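PDB 6K0P: alpha-1,3-glucanase from Paenibacillus glycanilyticus, which hydrolyses the alpha-1,3-glucosidic linkages of alpha-1,3-glucan by means of its glycoside hydrolase family 87 catalytic domain. Local coordinates for residues L524-E529 with A558-F563; I212-G217 with T242-P247; T88-A93 with Q156-D161; V433-T438 with I479-I484. The protein carries 1 engineered substitution. All blocks are in the same frame, centred on the assembly; numbering follows the deposited sequence.

Contact 1: L524-E529 with A558-F563; sequences LVVRAE and AQSPNF. With GLC (alpha-D-glucopyranose), chain C; SO4 (sulfate ion), chain E.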
loop_
_atom_site.group_PDB
_atom_site.type_symbol
_atom_site.label_atom_id
_atom_site.label_comp_id
_atom_site.label_asym_id
_atom_site.label_seq_id
_atom_site.Cartn_x
_atom_site.Cartn_y
_atom_site.Cartn_z
ATOM N N LEU A 524 -4.738 -26.249 2.140
ATOM C CA LEU A 524 -3.423 -26.808 2.421
ATOM C C LEU A 524 -2.825 -27.179 1.069
ATOM O O LEU A 524 -3.333 -28.073 0.385
ATOM C CB LEU A 524 -3.549 -28.018 3.348
ATOM C CG LEU A 524 -4.421 -27.855 4.601
ATOM C CD1 LEU A 524 -4.406 -29.145 5.448
ATOM C CD2 LEU A 524 -3.996 -26.665 5.464
ATOM N N VAL A 525 -1.788 -26.458 0.652
ATOM C CA VAL A 525 -1.225 -26.669 -0.678
ATOM C C VAL A 525 -0.572 -28.045 -0.724
ATOM O O VAL A 525 0.312 -28.356 0.082
ATOM C CB VAL A 525 -0.235 -25.552 -1.039
ATOM C CG1 VAL A 525 0.360 -25.782 -2.441
ATOM C CG2 VAL A 525 -0.930 -24.187 -0.948
ATOM N N VAL A 526 -1.003 -28.871 -1.678
ATOM C CA VAL A 526 -0.516 -30.243 -1.799
ATOM C C VAL A 526 0.659 -30.341 -2.761
ATOM O O VAL A 526 1.642 -31.035 -2.488
ATOM C CB VAL A 526 -1.684 -31.155 -2.233
ATOM C CG1 VAL A 526 -1.189 -32.575 -2.503
ATOM C CG2 VAL A 526 -2.757 -31.167 -1.178
ATOM N N ARG A 527 0.569 -29.666 -3.906
ATOM C CA ARG A 527 1.654 -29.672 -4.880
ATOM C C ARG A 527 1.540 -28.359 -5.649
ATOM O O ARG A 527 0.734 -28.250 -6.581
ATOM C CB ARG A 527 1.564 -30.882 -5.805
ATOM C CG ARG A 527 2.700 -30.954 -6.822
ATOM C CD ARG A 527 2.657 -32.241 -7.660
ATOM N NE ARG A 527 1.543 -32.299 -8.609
ATOM C CZ ARG A 527 0.438 -33.015 -8.419
ATOM N NH1 ARG A 527 0.287 -33.726 -7.308
ATOM N NH2 ARG A 527 -0.522 -33.021 -9.340
ATOM N N ALA A 528 2.320 -27.362 -5.217
ATOM C CA ALA A 528 2.245 -26.035 -5.820
ATOM C C ALA A 528 2.704 -26.044 -7.273
ATOM O O ALA A 528 2.226 -25.237 -8.078
ATOM C CB ALA A 528 3.093 -25.055 -5.005
ATOM N N GLU A 529 3.627 -26.941 -7.616
ATOM C CA GLU A 529 4.246 -27.048 -8.933
ATOM C C GLU A 529 5.111 -28.298 -8.879
ATOM O O GLU A 529 5.272 -28.905 -7.816
ATOM C CB GLU A 529 5.100 -25.815 -9.267
ATOM C CG GLU A 529 6.173 -25.538 -8.232
ATOM C CD GLU A 529 6.935 -24.257 -8.496
ATOM O OE1 GLU A 529 7.657 -23.794 -7.585
ATOM O OE2 GLU A 529 6.818 -23.709 -9.613
ATOM N N ALA A 558 -6.828 -34.380 3.580
ATOM C CA ALA A 558 -6.547 -35.805 3.441
ATOM C C ALA A 558 -5.232 -36.058 2.719
ATOM O O ALA A 558 -4.616 -37.112 2.914
ATOM C CB ALA A 558 -7.695 -36.495 2.700
ATOM N N GLN A 559 -4.791 -35.123 1.880
ATOM C CA GLN A 559 -3.580 -35.278 1.086
ATOM C C GLN A 559 -2.353 -34.687 1.753
ATOM O O GLN A 559 -1.291 -34.613 1.122
ATOM C CB GLN A 559 -3.758 -34.631 -0.289
ATOM C CG GLN A 559 -4.877 -35.217 -1.114
ATOM C CD GLN A 559 -5.104 -34.414 -2.372
ATOM O OE1 GLN A 559 -4.420 -34.613 -3.379
ATOM N NE2 GLN A 559 -6.038 -33.465 -2.307
ATOM N N SER A 560 -2.477 -34.257 3.006
ATOM C CA SER A 560 -1.381 -33.629 3.742
ATOM C C SER A 560 -1.099 -34.449 4.995
ATOM O O SER A 560 -1.446 -34.039 6.115
ATOM C CB SER A 560 -1.681 -32.165 4.047
ATOM O OG SER A 560 -2.094 -31.493 2.862
ATOM N N PRO A 561 -0.464 -35.620 4.838
ATOM C CA PRO A 561 -0.274 -36.528 5.978
ATOM C C PRO A 561 0.739 -36.047 6.997
ATOM O O PRO A 561 0.819 -36.650 8.075
ATOM C CB PRO A 561 0.194 -37.829 5.312
ATOM C CG PRO A 561 0.892 -37.383 4.079
ATOM C CD PRO A 561 0.118 -36.165 3.596
ATOM N N ASN A 562 1.516 -35.003 6.698
ATOM C CA ASN A 562 2.501 -34.457 7.622
ATOM C C ASN A 562 2.001 -33.209 8.341
ATOM O O ASN A 562 2.777 -32.576 9.068
ATOM C CB ASN A 562 3.796 -34.117 6.875
ATOM C CG ASN A 562 4.171 -35.164 5.845
ATOM O OD1 ASN A 562 3.864 -35.029 4.651
ATOM N ND2 ASN A 562 4.846 -36.218 6.299
ATOM N N PHE A 563 0.737 -32.836 8.141
ATOM C CA PHE A 563 0.166 -31.601 8.666
ATOM C C PHE A 563 -1.098 -31.940 9.437
ATOM O O PHE A 563 -1.976 -32.632 8.910
ATOM C CB PHE A 563 -0.189 -30.643 7.518
ATOM C CG PHE A 563 -0.528 -29.240 7.975
ATOM C CD1 PHE A 563 0.470 -28.292 8.085
ATOM C CD2 PHE A 563 -1.835 -28.871 8.287
ATOM C CE1 PHE A 563 0.181 -26.992 8.491
ATOM C CE2 PHE A 563 -2.125 -27.563 8.697
ATOM C CZ PHE A 563 -1.107 -26.635 8.795
HETATM C C1 GLC C . 8.203 -20.493 -7.152
HETATM C C2 GLC C . 9.178 -19.360 -7.056
HETATM C C3 GLC C . 9.593 -19.040 -5.643
HETATM C C4 GLC C . 8.347 -18.885 -4.814
HETATM C C5 GLC C . 7.597 -20.198 -4.879
HETATM C C6 GLC C . 6.320 -20.102 -4.093
HETATM O O1 GLC C . 8.869 -21.585 -6.929
HETATM O O2 GLC C . 10.316 -19.612 -7.861
HETATM O O3 GLC C . 10.084 -17.725 -5.710
HETATM O O4 GLC C . 8.655 -18.570 -3.458
HETATM O O5 GLC C . 7.213 -20.457 -6.192
HETATM O O6 GLC C . 5.485 -21.216 -4.226
HETATM S S SO4 E . -8.545 -33.467 0.472
HETATM O O1 SO4 E . -7.101 -33.558 0.416
HETATM O O2 SO4 E . -9.097 -34.608 -0.293
HETATM O O3 SO4 E . -9.027 -33.527 1.841
HETATM O O4 SO4 E . -9.041 -32.210 -0.105
HETATM O O HOH W 1 -0.484 -29.313 2.567
#
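Leu524 CD1 comes obliquely to the Phe563 ring, 3.8 Å from Phe563 CD2, the two side chains crossing at about a right angle. Leu524 CD2 lies at the same 3.8 Å from Phe563 CE2, so the forked leucine end spans one CD2-CE2 bond of the ring. The Gln559 side chain has a divided role: its CB packs 3.7 Å from Val526 CG2, while the amide NE2 gives a 2.9 Å hydrogen bond to sulfate O1. Tyr555 OH also bonds to NE2. The sulfate, probably from the crystallisation liquor, is gripped in addition by the backbone N of Ala558 and of Gly556. Between the two apolar patches stands Ser560, small enough to sit against Leu524 CB. Its OG bonds to Gly556 O and accepts a hydrogen bond from a water at 2.7 Å, which also donates to Val525 O at 2.8 Å; the water thus links the Val525 carbonyl to the Ser560 hydroxyl, between segments that share no direct hydrogen bond. Ser560 opens a type I turn closed by Phe563 N on Ser560 O, with Pro561 as its second residue. Farther along, well away from the 558-563 loop, Glu529 OE1 accepts a 2.6 Å hydrogen bond from glucose O1, alongside Gln460 and Gln495 of the same glycan site. The loop 524-529 leaves strand 520-524 beside strand 490-496, on whose Phe494 Leu524 also packs, and the turn at 560-563 leads into strand 563-569 near the C-terminal end of the catalytic domain.

Contact 2: I212-G217 with T242-P247; sequences IYIPAG and TKLVAP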
loop_
_atom_site.group_PDB
_atom_site.type_symbol
_atom_site.label_atom_id
_atom_site.label_comp_id
_atom_site.label_asym_id
_atom_site.label_seq_id
_atom_site.Cartn_x
_atom_site.Cartn_y
_atom_site.Cartn_z
ATOM N N ILE A 212 14.038 23.778 10.057
ATOM C CA ILE A 212 13.591 24.621 8.960
ATOM C C ILE A 212 12.083 24.514 8.815
ATOM O O ILE A 212 11.466 23.518 9.210
ATOM C CB ILE A 212 14.287 24.297 7.619
ATOM C CG1 ILE A 212 13.864 22.921 7.088
ATOM C CG2 ILE A 212 15.800 24.398 7.766
ATOM C CD1 ILE A 212 14.271 22.676 5.620
ATOM N N TYR A 213 11.497 25.567 8.258
ATOM C CA TYR A 213 10.086 25.611 7.912
ATOM C C TYR A 213 9.979 25.763 6.406
ATOM O O TYR A 213 10.657 26.611 5.812
ATOM C CB TYR A 213 9.407 26.803 8.593
ATOM C CG TYR A 213 7.990 27.046 8.133
ATOM C CD1 TYR A 213 6.961 26.168 8.476
ATOM C CD2 TYR A 213 7.675 28.160 7.357
ATOM C CE1 TYR A 213 5.656 26.401 8.054
ATOM C CE2 TYR A 213 6.373 28.401 6.948
ATOM C CZ TYR A 213 5.376 27.522 7.294
ATOM O OH TYR A 213 4.090 27.786 6.873
ATOM N N ILE A 214 9.138 24.938 5.791
ATOM C CA ILE A 214 8.922 24.992 4.351
ATOM C C ILE A 214 7.496 25.479 4.115
ATOM O O ILE A 214 6.534 24.753 4.415
ATOM C CB ILE A 214 9.181 23.642 3.675
ATOM C CG1 ILE A 214 10.511 23.057 4.154
ATOM C CG2 ILE A 214 9.194 23.814 2.160
ATOM C CD1 ILE A 214 10.903 21.721 3.487
ATOM N N PRO A 215 7.311 26.691 3.608
ATOM C CA PRO A 215 5.970 27.274 3.515
ATOM C C PRO A 215 5.118 26.568 2.473
ATOM O O PRO A 215 5.572 25.709 1.714
ATOM C CB PRO A 215 6.233 28.719 3.072
ATOM C CG PRO A 215 7.683 28.958 3.280
ATOM C CD PRO A 215 8.369 27.625 3.192
ATOM N N ALA A 216 3.850 26.972 2.431
ATOM C CA ALA A 216 2.981 26.549 1.343
ATOM C C ALA A 216 3.628 26.900 0.011
ATOM O O ALA A 216 4.253 27.958 -0.137
ATOM C CB ALA A 216 1.632 27.263 1.465
ATOM N N GLY A 217 3.495 25.998 -0.960
ATOM C CA GLY A 217 4.038 26.242 -2.276
ATOM C C GLY A 217 4.599 24.993 -2.910
ATOM O O GLY A 217 4.478 23.905 -2.344
ATOM N N THR A 242 2.365 22.406 1.451
ATOM C CA THR A 242 3.802 22.361 1.185
ATOM C C THR A 242 4.064 21.154 0.301
ATOM O O THR A 242 3.879 20.014 0.737
ATOM C CB THR A 242 4.579 22.224 2.489
ATOM O OG1 THR A 242 4.362 23.387 3.298
ATOM C CG2 THR A 242 6.085 22.076 2.209
ATOM N N LYS A 243 4.493 21.400 -0.936
ATOM C CA LYS A 243 4.735 20.346 -1.917
ATOM C C LYS A 243 6.199 20.381 -2.325
ATOM O O LYS A 243 6.649 21.357 -2.938
ATOM C CB LYS A 243 3.858 20.563 -3.154
ATOM C CG LYS A 243 2.365 20.572 -2.836
ATOM C CD LYS A 243 1.550 20.996 -4.057
ATOM C CE LYS A 243 0.061 21.072 -3.737
ATOM N NZ LYS A 243 -0.719 21.325 -4.985
ATOM N N LEU A 244 6.926 19.312 -2.013
ATOM C CA LEU A 244 8.288 19.142 -2.497
ATOM C C LEU A 244 8.200 18.378 -3.811
ATOM O O LEU A 244 7.607 17.292 -3.862
ATOM C CB LEU A 244 9.113 18.366 -1.474
ATOM C CG LEU A 244 9.068 18.870 -0.029
ATOM C CD1 LEU A 244 10.067 18.075 0.828
ATOM C CD2 LEU A 244 9.340 20.369 0.064
ATOM N N VAL A 245 8.745 18.951 -4.877
ATOM C CA VAL A 245 8.459 18.490 -6.231
ATOM C C VAL A 245 9.763 18.102 -6.920
ATOM O O VAL A 245 10.635 18.954 -7.136
ATOM C CB VAL A 245 7.699 19.560 -7.037
ATOM C CG1 VAL A 245 7.384 19.054 -8.433
ATOM C CG2 VAL A 245 6.407 19.952 -6.316
ATOM N N ALA A 246 9.883 16.827 -7.290
ATOM C CA ALA A 246 10.988 16.416 -8.144
ATOM C C ALA A 246 10.804 17.047 -9.525
ATOM O O ALA A 246 9.674 17.263 -9.965
ATOM C CB ALA A 246 11.000 14.892 -8.287
ATOM N N PRO A 247 11.904 17.367 -10.237
ATOM C CA PRO A 247 11.759 18.032 -11.542
ATOM C C PRO A 247 10.906 17.212 -12.490
ATOM O O PRO A 247 11.297 16.110 -12.879
ATOM C CB PRO A 247 13.205 18.147 -12.043
ATOM C CG PRO A 247 14.027 18.147 -10.785
ATOM C CD PRO A 247 13.317 17.194 -9.859
#
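Ile214 meets Thr242 twice, once through its backbone and once through its side chain. Its carbonyl O accepts a 2.8 Å hydrogen bond from Thr242 OG1, the donor tilted 33° from the carbonyl plane, while its CG2 packs 3.6 Å from Thr242 CG2. Threonine suits the place because one branch bonds and the other packs: OG1 stands anti to the carbonyl carbon (chi1 -64°) and CG2 anti to the backbone N. OG1 is gripped a second time by Ala237 N, so this buried hydroxyl both donates and accepts. The other branch of Ile214 extends CD1 to 4.0 Å from Leu244 CD2, the side chains crossing at about a right angle, and Trp219 touches both residues. Pro215 lies in the bend that follows, and its O bonds to Trp219 NE1. Gly217 forms a parallel bridge with Thr242. Its phi of 143° would jam a CB against the preceding carbonyl, which explains the glycine. Gly217 O then takes the 2.9 Å hydrogen bond from Lys243 N. Lys243 CB lies close to that same oxygen, but the extended chain carries NZ away to a weak hydrogen bond with O5 of a bound glucose. A chain that leaves one strand, bends and pairs in parallel with the next coil is consistent with the right-handed parallel beta-helix of the pectate lyase-like clan, here beside a glycan-binding pocket.

Contact 3: T88-A93 with Q156-D161; sequences TVSIYA and QKDAGD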
loop_
_atom_site.group_PDB
_atom_site.type_symbol
_atom_site.label_atom_id
_atom_site.label_comp_id
_atom_site.label_asym_id
_atom_site.label_seq_id
_atom_site.Cartn_x
_atom_site.Cartn_y
_atom_site.Cartn_z
ATOM N N THR A 88 -8.879 17.285 -18.668
ATOM C CA THR A 88 -9.700 17.668 -17.530
ATOM C C THR A 88 -10.937 16.782 -17.427
ATOM O O THR A 88 -11.359 16.129 -18.384
ATOM C CB THR A 88 -10.151 19.134 -17.611
ATOM O OG1 THR A 88 -10.781 19.378 -18.880
ATOM C CG2 THR A 88 -8.954 20.075 -17.445
ATOM N N VAL A 89 -11.502 16.764 -16.224
ATOM C CA VAL A 89 -12.877 16.344 -16.001
ATOM C C VAL A 89 -13.459 17.322 -14.990
ATOM O O VAL A 89 -12.731 17.902 -14.178
ATOM C CB VAL A 89 -12.986 14.863 -15.557
ATOM C CG1 VAL A 89 -12.471 14.674 -14.131
ATOM C CG2 VAL A 89 -14.426 14.358 -15.695
ATOM N N SER A 90 -14.766 17.539 -15.056
ATOM C CA SER A 90 -15.380 18.640 -14.329
ATOM C C SER A 90 -15.983 18.205 -13.002
ATOM O O SER A 90 -16.442 17.068 -12.844
ATOM C CB SER A 90 -16.459 19.290 -15.179
ATOM O OG SER A 90 -15.887 19.790 -16.367
ATOM N N ILE A 91 -15.989 19.131 -12.039
ATOM C CA ILE A 91 -16.593 18.898 -10.732
ATOM C C ILE A 91 -17.679 19.934 -10.487
ATOM O O ILE A 91 -17.485 21.127 -10.765
ATOM C CB ILE A 91 -15.557 18.862 -9.585
ATOM C CG1 ILE A 91 -16.243 18.565 -8.248
ATOM C CG2 ILE A 91 -14.760 20.171 -9.505
ATOM C CD1 ILE A 91 -15.253 18.264 -7.102
ATOM N N TYR A 92 -18.823 19.464 -9.994
ATOM C CA TYR A 92 -19.987 20.281 -9.687
ATOM C C TYR A 92 -20.367 20.081 -8.226
ATOM O O TYR A 92 -20.218 18.984 -7.674
ATOM C CB TYR A 92 -21.193 19.817 -10.517
ATOM C CG TYR A 92 -21.170 20.182 -11.981
ATOM C CD1 TYR A 92 -20.235 19.630 -12.848
ATOM C CD2 TYR A 92 -22.110 21.058 -12.504
ATOM C CE1 TYR A 92 -20.225 19.963 -14.197
ATOM C CE2 TYR A 92 -22.113 21.394 -13.842
ATOM C CZ TYR A 92 -21.170 20.851 -14.682
ATOM O OH TYR A 92 -21.190 21.197 -16.007
ATOM N N ALA A 93 -20.878 21.150 -7.602
ATOM C CA ALA A 93 -21.444 21.088 -6.258
ATOM C C ALA A 93 -22.893 21.537 -6.345
ATOM O O ALA A 93 -23.172 22.665 -6.774
ATOM C CB ALA A 93 -20.674 21.985 -5.283
ATOM N N GLN A 156 -18.357 15.126 -13.851
ATOM C CA GLN A 156 -19.071 15.146 -15.122
ATOM C C GLN A 156 -18.117 15.471 -16.260
ATOM O O GLN A 156 -17.240 16.334 -16.133
ATOM C CB GLN A 156 -20.204 16.178 -15.076
ATOM C CG GLN A 156 -21.031 16.291 -16.349
ATOM C CD GLN A 156 -22.327 17.029 -16.104
ATOM O OE1 GLN A 156 -23.208 16.527 -15.412
ATOM N NE2 GLN A 156 -22.450 18.226 -16.667
ATOM N N LYS A 157 -18.304 14.776 -17.378
ATOM C CA LYS A 157 -17.480 14.970 -18.567
ATOM C C LYS A 157 -18.173 15.989 -19.460
ATOM O O LYS A 157 -19.136 15.663 -20.158
ATOM C CB LYS A 157 -17.287 13.636 -19.281
ATOM C CG LYS A 157 -15.958 13.516 -20.009
ATOM C CD LYS A 157 -15.804 12.140 -20.666
ATOM C CE LYS A 157 -16.563 12.081 -21.975
ATOM N NZ LYS A 157 -16.004 12.981 -23.021
ATOM N N ASP A 158 -17.690 17.226 -19.436
ATOM C CA ASP A 158 -18.275 18.310 -20.214
ATOM C C ASP A 158 -17.504 18.490 -21.520
ATOM O O ASP A 158 -16.467 17.865 -21.756
ATOM C CB ASP A 158 -18.274 19.615 -19.400
ATOM C CG ASP A 158 -19.320 19.625 -18.291
ATOM O OD1 ASP A 158 -20.312 18.878 -18.391
ATOM O OD2 ASP A 158 -19.158 20.400 -17.319
ATOM N N ALA A 159 -18.025 19.366 -22.382
ATOM C CA ALA A 159 -17.304 19.697 -23.601
ATOM C C ALA A 159 -15.913 20.204 -23.244
ATOM O O ALA A 159 -15.751 21.012 -22.326
ATOM C CB ALA A 159 -18.066 20.769 -24.385
ATOM N N GLY A 160 -14.901 19.701 -23.946
ATOM C CA GLY A 160 -13.532 20.095 -23.678
ATOM C C GLY A 160 -12.802 19.233 -22.666
ATOM O O GLY A 160 -11.574 19.343 -22.554
ATOM N N ASP A 161 -13.514 18.394 -21.920
ATOM C CA ASP A 161 -12.882 17.432 -21.026
ATOM C C ASP A 161 -12.359 16.247 -21.843
ATOM O O ASP A 161 -12.531 16.177 -23.067
ATOM C CB ASP A 161 -13.868 16.978 -19.947
ATOM C CG ASP A 161 -14.206 18.074 -18.940
ATOM O OD1 ASP A 161 -13.415 19.033 -18.783
ATOM O OD2 ASP A 161 -15.269 17.972 -18.284
HETATM O O HOH W 2 -9.482 17.768 -21.525
#
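Ser90 and Asp161 lie at the tight part of the contact. Ser90 OG donates to the syn lone pair of Asp161 OD2 at 2.7 Å, and Asp158 N meets the same oxygen at 2.8 Å from above the carboxylate plane. Thr88 OG1 donates to the other oxygen, Asp161 OD1, at 2.7 Å, arriving on the anti side. Alongside, Ser90 and Gln156 form an antiparallel hydrogen-bonded pair, in which Gln156 N reaches Ser90 O at 2.9 Å. Serine fits this buried place because OG, anti to the carbonyl carbon (chi1 -60°), is short enough to reach the Asp161 carboxylate from the strand. Next to it Tyr92 and Asp158 come tip to tip: the phenol OH donates to Asp158 OD2 at 2.5 Å, with OD2 near the ring plane and the ring and carboxylate planes 81° apart. Gln156 NE2 fills the syn side of Asp158 OD1 at 2.8 Å. At the exposed tip of the type II turn, Ala159 and Gly160, the contact is looser. There Gly160, with the positive phi of 91° that suits glycine, joins Thr88 through a water bound to Thr88 N and Gly160 O. Strand 96-104 contributes Lys100, which makes a salt bridge with Asp161 OD1 and also bonds to Ser90 OG. Two carboxylates, each met by several donors with a lysine close to one of them, are thus probably held ionised, and Asp161 pins the turn to strand 86-93 largely through polar bonds.

Contact 4: V433-T438 with I479-I484; sequences VIDGAT and IKNVDI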
loop_
_atom_site.group_PDB
_atom_site.type_symbol
_atom_site.label_atom_id
_atom_site.label_comp_id
_atom_site.label_asym_id
_atom_site.label_seq_id
_atom_site.Cartn_x
_atom_site.Cartn_y
_atom_site.Cartn_z
ATOM N N VAL A 433 2.306 -11.568 15.593
ATOM C CA VAL A 433 0.876 -11.499 15.860
ATOM C C VAL A 433 0.202 -10.651 14.794
ATOM O O VAL A 433 0.620 -9.513 14.538
ATOM C CB VAL A 433 0.587 -10.921 17.256
ATOM C CG1 VAL A 433 -0.927 -10.801 17.481
ATOM C CG2 VAL A 433 1.241 -11.767 18.335
ATOM N N ILE A 434 -0.836 -11.207 14.182
ATOM C CA ILE A 434 -1.779 -10.462 13.360
ATOM C C ILE A 434 -3.074 -10.426 14.163
ATOM O O ILE A 434 -3.677 -11.470 14.428
ATOM C CB ILE A 434 -1.981 -11.119 11.984
ATOM C CG1 ILE A 434 -0.747 -10.913 11.083
ATOM C CG2 ILE A 434 -3.221 -10.535 11.300
ATOM C CD1 ILE A 434 0.470 -11.744 11.435
ATOM N N ASP A 435 -3.490 -9.242 14.599
ATOM C CA ASP A 435 -4.612 -9.107 15.527
ATOM C C ASP A 435 -5.539 -7.997 15.054
ATOM O O ASP A 435 -5.227 -6.814 15.218
ATOM C CB ASP A 435 -4.107 -8.807 16.938
ATOM C CG ASP A 435 -5.236 -8.503 17.919
ATOM O OD1 ASP A 435 -6.402 -8.859 17.653
ATOM O OD2 ASP A 435 -4.946 -7.889 18.963
ATOM N N GLY A 436 -6.683 -8.380 14.494
ATOM C CA GLY A 436 -7.639 -7.392 14.037
ATOM C C GLY A 436 -7.351 -6.965 12.616
ATOM O O GLY A 436 -6.539 -6.068 12.386
ATOM N N ALA A 437 -7.975 -7.618 11.647
ATOM C CA ALA A 437 -7.705 -7.289 10.258
ATOM C C ALA A 437 -8.944 -7.563 9.426
ATOM O O ALA A 437 -9.650 -8.546 9.656
ATOM C CB ALA A 437 -6.523 -8.106 9.716
ATOM N N THR A 438 -9.217 -6.683 8.473
ATOM C CA THR A 438 -10.234 -6.934 7.462
ATOM C C THR A 438 -9.536 -6.944 6.118
ATOM O O THR A 438 -8.779 -6.019 5.811
ATOM C CB THR A 438 -11.331 -5.869 7.496
ATOM O OG1 THR A 438 -11.941 -5.885 8.796
ATOM C CG2 THR A 438 -12.390 -6.153 6.433
ATOM N N ILE A 479 -2.778 -15.595 14.417
ATOM C CA ILE A 479 -3.655 -14.840 13.521
ATOM C C ILE A 479 -5.013 -14.799 14.196
ATOM O O ILE A 479 -5.661 -15.840 14.352
ATOM C CB ILE A 479 -3.758 -15.492 12.132
ATOM C CG1 ILE A 479 -2.396 -15.496 11.428
ATOM C CG2 ILE A 479 -4.819 -14.785 11.277
ATOM C CD1 ILE A 479 -2.267 -16.516 10.310
ATOM N N LYS A 480 -5.451 -13.615 14.615
ATOM C CA LYS A 480 -6.693 -13.549 15.369
ATOM C C LYS A 480 -7.502 -12.319 14.996
ATOM O O LYS A 480 -6.951 -11.272 14.645
ATOM C CB LYS A 480 -6.446 -13.617 16.881
ATOM C CG LYS A 480 -5.574 -12.526 17.458
ATOM C CD LYS A 480 -5.446 -12.709 18.973
ATOM C CE LYS A 480 -4.438 -11.754 19.583
ATOM N NZ LYS A 480 -4.351 -11.925 21.073
ATOM N N ASN A 481 -8.828 -12.473 15.073
ATOM C CA ASN A 481 -9.782 -11.378 14.873
ATOM C C ASN A 481 -9.707 -10.819 13.450
ATOM O O ASN A 481 -9.468 -9.632 13.224
ATOM C CB ASN A 481 -9.597 -10.295 15.942
ATOM C CG ASN A 481 -9.694 -10.864 17.340
ATOM O OD1 ASN A 481 -10.659 -11.549 17.663
ATOM N ND2 ASN A 481 -8.683 -10.613 18.167
ATOM N N VAL A 482 -9.924 -11.701 12.480
ATOM C CA VAL A 482 -9.758 -11.361 11.071
ATOM C C VAL A 482 -11.051 -11.646 10.326
ATOM O O VAL A 482 -11.633 -12.727 10.465
ATOM C CB VAL A 482 -8.593 -12.133 10.430
ATOM C CG1 VAL A 482 -8.472 -11.753 8.941
ATOM C CG2 VAL A 482 -7.300 -11.841 11.147
ATOM N N ASP A 483 -11.479 -10.691 9.513
ATOM C CA ASP A 483 -12.583 -10.892 8.587
ATOM C C ASP A 483 -12.027 -10.865 7.172
ATOM O O ASP A 483 -11.398 -9.879 6.765
ATOM C CB ASP A 483 -13.650 -9.822 8.777
ATOM C CG ASP A 483 -14.321 -9.932 10.120
ATOM O OD1 ASP A 483 -14.776 -11.041 10.451
ATOM O OD2 ASP A 483 -14.358 -8.931 10.862
ATOM N N ILE A 484 -12.261 -11.940 6.428
ATOM C CA ILE A 484 -11.767 -12.089 5.063
ATOM C C ILE A 484 -12.992 -12.138 4.161
ATOM O O ILE A 484 -13.765 -13.108 4.194
ATOM C CB ILE A 484 -10.898 -13.342 4.905
ATOM C CG1 ILE A 484 -9.611 -13.180 5.721
ATOM C CG2 ILE A 484 -10.583 -13.593 3.441
ATOM C CD1 ILE A 484 -8.807 -14.464 5.887
HETATM O O HOH W 3 -14.698 -6.519 9.459
#
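Asp435 places CG anti to its backbone N (chi1 174°) and Asn481 places CG anti to its carbonyl carbon (chi1 -55°), which sets the two side chains side by side and pointing the same way. Asn481 ND2 then donates to Asp435 OD1 at 2.9 Å, the acceptor nearly in the amide plane and the bond almost straight at 168°. Lys480 CG takes the crowded position between backbone N and carbonyl carbon, and the extended chain beyond it brings CE to 3.7 Å from Asp435 CG; NZ stays 4.6 Å from Asp435 OD2, too far for a salt bridge but close enough that the charges may favour one another. The second carboxylate oxygen goes to Gln400. The backbones pair as a parallel ladder, with Lys480 N on Ile434 O and Asp483 N on Ala437 O. It carries on through a corner, where Gly436 N bonds to Lys480 O and Ala437 N to Asn481 O at 3.0 Å. The corner needs positive phi at Gly436 and Asn481, which glycine and asparagine tolerate more readily than most residues; at Gly436 a CB would also jam against the preceding carbonyl. On the buried face Ile434 CG2 packs 4.3 Å from Val482 CG2, and Ala437 CB is 4.1 Å from that same methyl. At the far end a water links Thr438 OG1 to Asp483 OD2; Arg13 bonds to the hydroxyl and forms a salt bridge with OD2, while Asp483 OD1 bonds to Asn513 ND2. Asn481 OD1 bonds onward to Asn511 ND2, a row reminiscent of the asparagine ladders of right-handed parallel beta-helices.

How the contacts relate
Contacts 1, 2 and 4 all belong to the beta-helical part of the chain, whereas contact 3 lies in the separate N-terminal part with its own four-stranded antiparallel sheet. Contacts 1 and 2 sit on opposite sides of the chain's centre, their centres 54 Å apart, and contact 4 falls between, 24 Å from contact 1 and 38 Å from contact 2. Each of the first two supplies a residue to a different glycan site: Glu529 in contact 1, Lys243 in contact 2. Contact 3 approaches contact 2 to about 15 Å between nearest atoms. Its Thr88 side chain is about 9 Å from a bound glucose, and the neighbouring strand 96-104 lends Asn102 and Ser104 to the Lys243 pocket.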